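Local coordinates for protein uracil-DNA glycosylase (Epstein-Barr virus, PDB 6LYJ) that belongs to the uracil-DNA glycosylase superfamily and has its alpha/beta fold, built round a central four-stranded parallel sheet, at residues 101-115 with 135-149. Numbering follows the deposited sequence.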
# COMPACT_ATOMS: atom_id res chain seq x y z
N LEU A 101 -0.47 -4.09 -10.26
CA LEU A 101 -1.10 -2.81 -9.96
C LEU A 101 -0.98 -2.52 -8.47
O LEU A 101 -0.98 -3.44 -7.65
CB LEU A 101 -2.59 -2.83 -10.34
CG LEU A 101 -3.02 -3.36 -11.72
CD1 LEU A 101 -4.54 -3.42 -11.82
CD2 LEU A 101 -2.46 -2.50 -12.82
N ALA A 102 -0.87 -1.24 -8.13
CA ALA A 102 -0.94 -0.86 -6.72
C ALA A 102 -2.31 -1.21 -6.15
O ALA A 102 -3.34 -1.06 -6.81
CB ALA A 102 -0.68 0.64 -6.57
N PHE A 103 -2.30 -1.72 -4.91
CA PHE A 103 -3.49 -1.97 -4.09
C PHE A 103 -4.39 -3.09 -4.61
O PHE A 103 -5.02 -3.80 -3.82
CB PHE A 103 -4.31 -0.68 -3.92
CG PHE A 103 -3.59 0.36 -3.12
CD1 PHE A 103 -3.39 0.18 -1.76
CD2 PHE A 103 -3.10 1.51 -3.72
CE1 PHE A 103 -2.72 1.14 -1.01
CE2 PHE A 103 -2.43 2.47 -2.98
CZ PHE A 103 -2.24 2.28 -1.62
N SER A 104 -4.46 -3.26 -5.92
CA SER A 104 -5.36 -4.25 -6.51
C SER A 104 -4.86 -5.67 -6.25
O SER A 104 -3.66 -5.92 -6.09
CB SER A 104 -5.47 -4.00 -8.02
OG SER A 104 -6.36 -4.92 -8.63
N VAL A 105 -5.80 -6.62 -6.23
CA VAL A 105 -5.48 -8.04 -6.24
C VAL A 105 -6.29 -8.70 -7.35
O VAL A 105 -7.34 -8.21 -7.76
CB VAL A 105 -5.75 -8.73 -4.88
CG1 VAL A 105 -4.87 -8.14 -3.78
CG2 VAL A 105 -7.22 -8.62 -4.50
N ALA A 106 -5.78 -9.84 -7.82
CA ALA A 106 -6.43 -10.56 -8.90
C ALA A 106 -7.79 -11.11 -8.46
O ALA A 106 -8.10 -11.21 -7.27
CB ALA A 106 -5.54 -11.71 -9.38
N TYR A 107 -8.62 -11.43 -9.45
CA TYR A 107 -9.94 -11.97 -9.17
C TYR A 107 -9.82 -13.28 -8.40
O TYR A 107 -8.89 -14.07 -8.62
CB TYR A 107 -10.72 -12.20 -10.48
CG TYR A 107 -12.02 -12.93 -10.28
CD1 TYR A 107 -13.14 -12.27 -9.80
CD2 TYR A 107 -12.14 -14.28 -10.59
CE1 TYR A 107 -14.34 -12.93 -9.61
CE2 TYR A 107 -13.34 -14.95 -10.41
CZ TYR A 107 -14.43 -14.27 -9.92
OH TYR A 107 -15.63 -14.93 -9.74
N GLY A 108 -10.74 -13.50 -7.47
CA GLY A 108 -10.71 -14.67 -6.62
C GLY A 108 -9.96 -14.49 -5.31
O GLY A 108 -10.15 -15.30 -4.40
N PHE A 109 -9.14 -13.45 -5.20
CA PHE A 109 -8.41 -13.20 -3.95
C PHE A 109 -9.24 -12.31 -3.02
O PHE A 109 -9.91 -11.38 -3.48
CB PHE A 109 -7.08 -12.51 -4.23
CG PHE A 109 -6.02 -13.43 -4.77
CD1 PHE A 109 -5.92 -13.66 -6.13
CD2 PHE A 109 -5.12 -14.04 -3.92
CE1 PHE A 109 -4.94 -14.50 -6.63
CE2 PHE A 109 -4.13 -14.88 -4.41
CZ PHE A 109 -4.04 -15.11 -5.77
N PRO A 110 -9.21 -12.59 -1.71
CA PRO A 110 -9.87 -11.70 -0.76
C PRO A 110 -9.34 -10.27 -0.86
O PRO A 110 -8.18 -10.04 -1.19
CB PRO A 110 -9.54 -12.33 0.60
CG PRO A 110 -9.27 -13.77 0.29
CD PRO A 110 -8.61 -13.76 -1.06
N VAL A 111 -10.22 -9.31 -0.58
CA VAL A 111 -9.88 -7.90 -0.69
C VAL A 111 -9.01 -7.49 0.50
O VAL A 111 -9.41 -7.67 1.65
CB VAL A 111 -11.14 -7.03 -0.78
CG1 VAL A 111 -10.76 -5.56 -0.93
CG2 VAL A 111 -12.00 -7.48 -1.95
N PRO A 112 -7.82 -6.94 0.26
CA PRO A 112 -6.92 -6.58 1.37
C PRO A 112 -7.46 -5.41 2.17
O PRO A 112 -8.33 -4.67 1.68
CB PRO A 112 -5.61 -6.20 0.66
CG PRO A 112 -5.99 -5.94 -0.76
CD PRO A 112 -7.20 -6.76 -1.06
N PRO A 113 -6.97 -5.20 3.40
CA PRO A 113 -7.60 -4.20 4.28
C PRO A 113 -7.57 -2.77 3.74
O PRO A 113 -8.60 -2.07 3.81
CB PRO A 113 -6.78 -4.33 5.58
CG PRO A 113 -6.26 -5.73 5.55
CD PRO A 113 -5.97 -6.01 4.11
N SER A 114 -6.43 -2.32 3.21
CA SER A 114 -6.35 -0.96 2.69
C SER A 114 -7.32 -0.76 1.53
O SER A 114 -7.92 0.31 1.39
CB SER A 114 -4.92 -0.64 2.24
OG SER A 114 -4.04 -0.53 3.35
N LEU A 115 -7.49 -1.78 0.70
CA LEU A 115 -8.41 -1.65 -0.42
C LEU A 115 -9.86 -1.61 0.07
O LEU A 115 -10.69 -0.89 -0.50
CB LEU A 115 -8.20 -2.79 -1.42
CG LEU A 115 -9.00 -2.72 -2.72
CD1 LEU A 115 -8.90 -1.33 -3.35
CD2 LEU A 115 -8.52 -3.78 -3.69
N GLY A 135 -11.11 -7.43 -5.70
CA GLY A 135 -10.11 -6.39 -5.57
C GLY A 135 -9.51 -5.96 -6.89
O GLY A 135 -8.39 -5.43 -6.93
N CYS A 136 -10.25 -6.18 -7.97
CA CYS A 136 -9.77 -5.93 -9.33
C CYS A 136 -10.02 -4.47 -9.71
O CYS A 136 -11.17 -4.04 -9.80
CB CYS A 136 -10.47 -6.85 -10.33
SG CYS A 136 -10.15 -8.59 -10.07
N LEU A 137 -8.94 -3.72 -9.92
CA LEU A 137 -9.02 -2.31 -10.28
C LEU A 137 -8.77 -2.08 -11.77
O LEU A 137 -8.48 -0.95 -12.17
CB LEU A 137 -8.04 -1.49 -9.44
CG LEU A 137 -8.25 -1.62 -7.92
CD1 LEU A 137 -7.20 -0.84 -7.15
CD2 LEU A 137 -9.66 -1.15 -7.55
N ASP A 138 -8.91 -3.13 -12.59
CA ASP A 138 -8.59 -3.02 -14.01
C ASP A 138 -9.38 -1.91 -14.69
O ASP A 138 -8.84 -1.20 -15.55
CB ASP A 138 -8.85 -4.35 -14.73
CG ASP A 138 -8.02 -5.49 -14.18
OD1 ASP A 138 -7.44 -5.34 -13.08
OD2 ASP A 138 -7.92 -6.53 -14.86
N ALA A 139 -10.66 -1.75 -14.35
CA ALA A 139 -11.49 -0.74 -15.01
C ALA A 139 -11.00 0.68 -14.72
O ALA A 139 -11.02 1.55 -15.60
CB ALA A 139 -12.95 -0.91 -14.60
N TRP A 140 -10.52 0.91 -13.49
CA TRP A 140 -9.87 2.18 -13.19
C TRP A 140 -8.66 2.39 -14.09
O TRP A 140 -8.50 3.45 -14.69
CB TRP A 140 -9.41 2.23 -11.74
CG TRP A 140 -10.46 2.20 -10.70
CD1 TRP A 140 -11.80 2.04 -10.88
CD2 TRP A 140 -10.25 2.34 -9.28
NE1 TRP A 140 -12.44 2.06 -9.66
CE2 TRP A 140 -11.51 2.25 -8.67
CE3 TRP A 140 -9.12 2.54 -8.48
CZ2 TRP A 140 -11.68 2.34 -7.29
CZ3 TRP A 140 -9.29 2.63 -7.11
CH2 TRP A 140 -10.56 2.53 -6.52
N ALA A 141 -7.79 1.37 -14.18
CA ALA A 141 -6.58 1.52 -14.99
C ALA A 141 -6.93 1.78 -16.44
O ALA A 141 -6.30 2.63 -17.09
CB ALA A 141 -5.72 0.26 -14.86
N SER A 142 -7.95 1.09 -16.97
CA SER A 142 -8.35 1.30 -18.35
C SER A 142 -8.90 2.70 -18.57
O SER A 142 -8.84 3.20 -19.69
CB SER A 142 -9.39 0.25 -18.78
OG SER A 142 -8.84 -1.06 -18.75
N GLN A 143 -9.41 3.35 -17.52
CA GLN A 143 -9.91 4.71 -17.67
C GLN A 143 -8.84 5.78 -17.43
O GLN A 143 -9.18 6.97 -17.35
CB GLN A 143 -11.09 4.97 -16.73
CG GLN A 143 -12.32 4.14 -17.03
CD GLN A 143 -13.44 4.42 -16.04
OE1 GLN A 143 -14.03 5.50 -16.06
NE2 GLN A 143 -13.73 3.45 -15.18
N GLY A 144 -7.58 5.39 -17.32
CA GLY A 144 -6.51 6.34 -17.08
C GLY A 144 -6.11 6.56 -15.64
O GLY A 144 -5.48 7.58 -15.34
N VAL A 145 -6.45 5.65 -14.74
CA VAL A 145 -5.92 5.70 -13.38
C VAL A 145 -4.65 4.85 -13.34
O VAL A 145 -4.70 3.64 -13.56
CB VAL A 145 -6.94 5.21 -12.35
CG1 VAL A 145 -6.35 5.25 -10.95
CG2 VAL A 145 -8.22 6.05 -12.41
N LEU A 146 -3.51 5.49 -13.08
CA LEU A 146 -2.24 4.79 -13.00
C LEU A 146 -2.02 4.34 -11.55
O LEU A 146 -1.89 5.18 -10.65
CB LEU A 146 -1.09 5.67 -13.48
CG LEU A 146 0.21 4.91 -13.75
CD1 LEU A 146 0.06 4.08 -15.02
CD2 LEU A 146 1.42 5.84 -13.86
N LEU A 147 -1.99 3.03 -11.35
CA LEU A 147 -1.85 2.42 -10.02
C LEU A 147 -0.39 1.99 -9.88
O LEU A 147 -0.03 0.85 -10.16
CB LEU A 147 -2.81 1.26 -9.87
CG LEU A 147 -4.30 1.64 -9.95
CD1 LEU A 147 -5.15 0.45 -10.36
CD2 LEU A 147 -4.77 2.21 -8.62
N LEU A 148 0.45 2.92 -9.43
CA LEU A 148 1.90 2.79 -9.49
C LEU A 148 2.47 2.53 -8.11
O LEU A 148 2.45 3.41 -7.24
CB LEU A 148 2.51 4.05 -10.10
CG LEU A 148 4.04 4.07 -10.16
CD1 LEU A 148 4.55 2.92 -11.02
CD2 LEU A 148 4.53 5.42 -10.69
N ASN A 149 2.99 1.32 -7.90
CA ASN A 149 3.84 1.02 -6.76
C ASN A 149 5.22 1.61 -6.99
O ASN A 149 5.80 1.45 -8.07
CB ASN A 149 3.95 -0.49 -6.55
CG ASN A 149 2.76 -1.08 -5.82
OD1 ASN A 149 2.14 -0.42 -4.99
ND2 ASN A 149 2.44 -2.33 -6.13
O HOH W 1 0.61 -4.74 -5.11
O HOH W 2 0.13 -1.63 -3.53
O HOH W 3 -10.35 -10.12 -5.86
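Ser104 and Gly135 are joined by a short hydrogen bond across the two segments. Ser104 OG donates to Gly135 O at 2.7 Å, in the carbonyl plane and on a lone pair. Ser104 OG in turn accepts a hydrogen bond from Leu137 N at 3.1 Å. With OG turned opposite its own backbone N (chi1 -179°), the side chain spans from Gly135 O to the N-H of Leu137, the N-cap residue of helix 138-142. Asn99 ND2 also bonds to this OG. Gly135 O takes a second bond, from Val105 N at 2.9 Å. Two donors thus grip one buried carbonyl.

Further along, Ala102 N bonds to Leu147 O at 3.0 Å. The bond ties the 101-104 loop to strand 145-149. Beside it, Asn149 OD1 packs on Ala102 CB. One water joins Asn149 OD1 to Phe103 N, and another joins Asn149 ND2 to Leu101 O. Both ends of the amide are therefore held by water.

Apolar contacts surround these bonds. Leu137 lays CG and CD1 against Ser104 CB, each at 3.7 Å. Its CD1 also meets Leu115 CD1, and the two leucine side chains run antiparallel alongside each other. Leu115 CD2 lies over Gly135 CA at 3.6 Å. Cys136 SG rests against the backbone and CB of Tyr107. Leu101 packs CB on Leu147 CB at 4.1 Å.

The contact belongs to the alpha/beta fold of the uracil-DNA glycosylase superfamily. It fastens the loop before helix 113-125 to the loop, helix and strand of 135-149, at the edge of the parallel sheet. Strand 145-149 is an outermost strand of that sheet within this chain, next to strand 85-89. Leu147 and Phe103 both reach Ile87 of that neighbour, while Leu148 packs on helix 167-181.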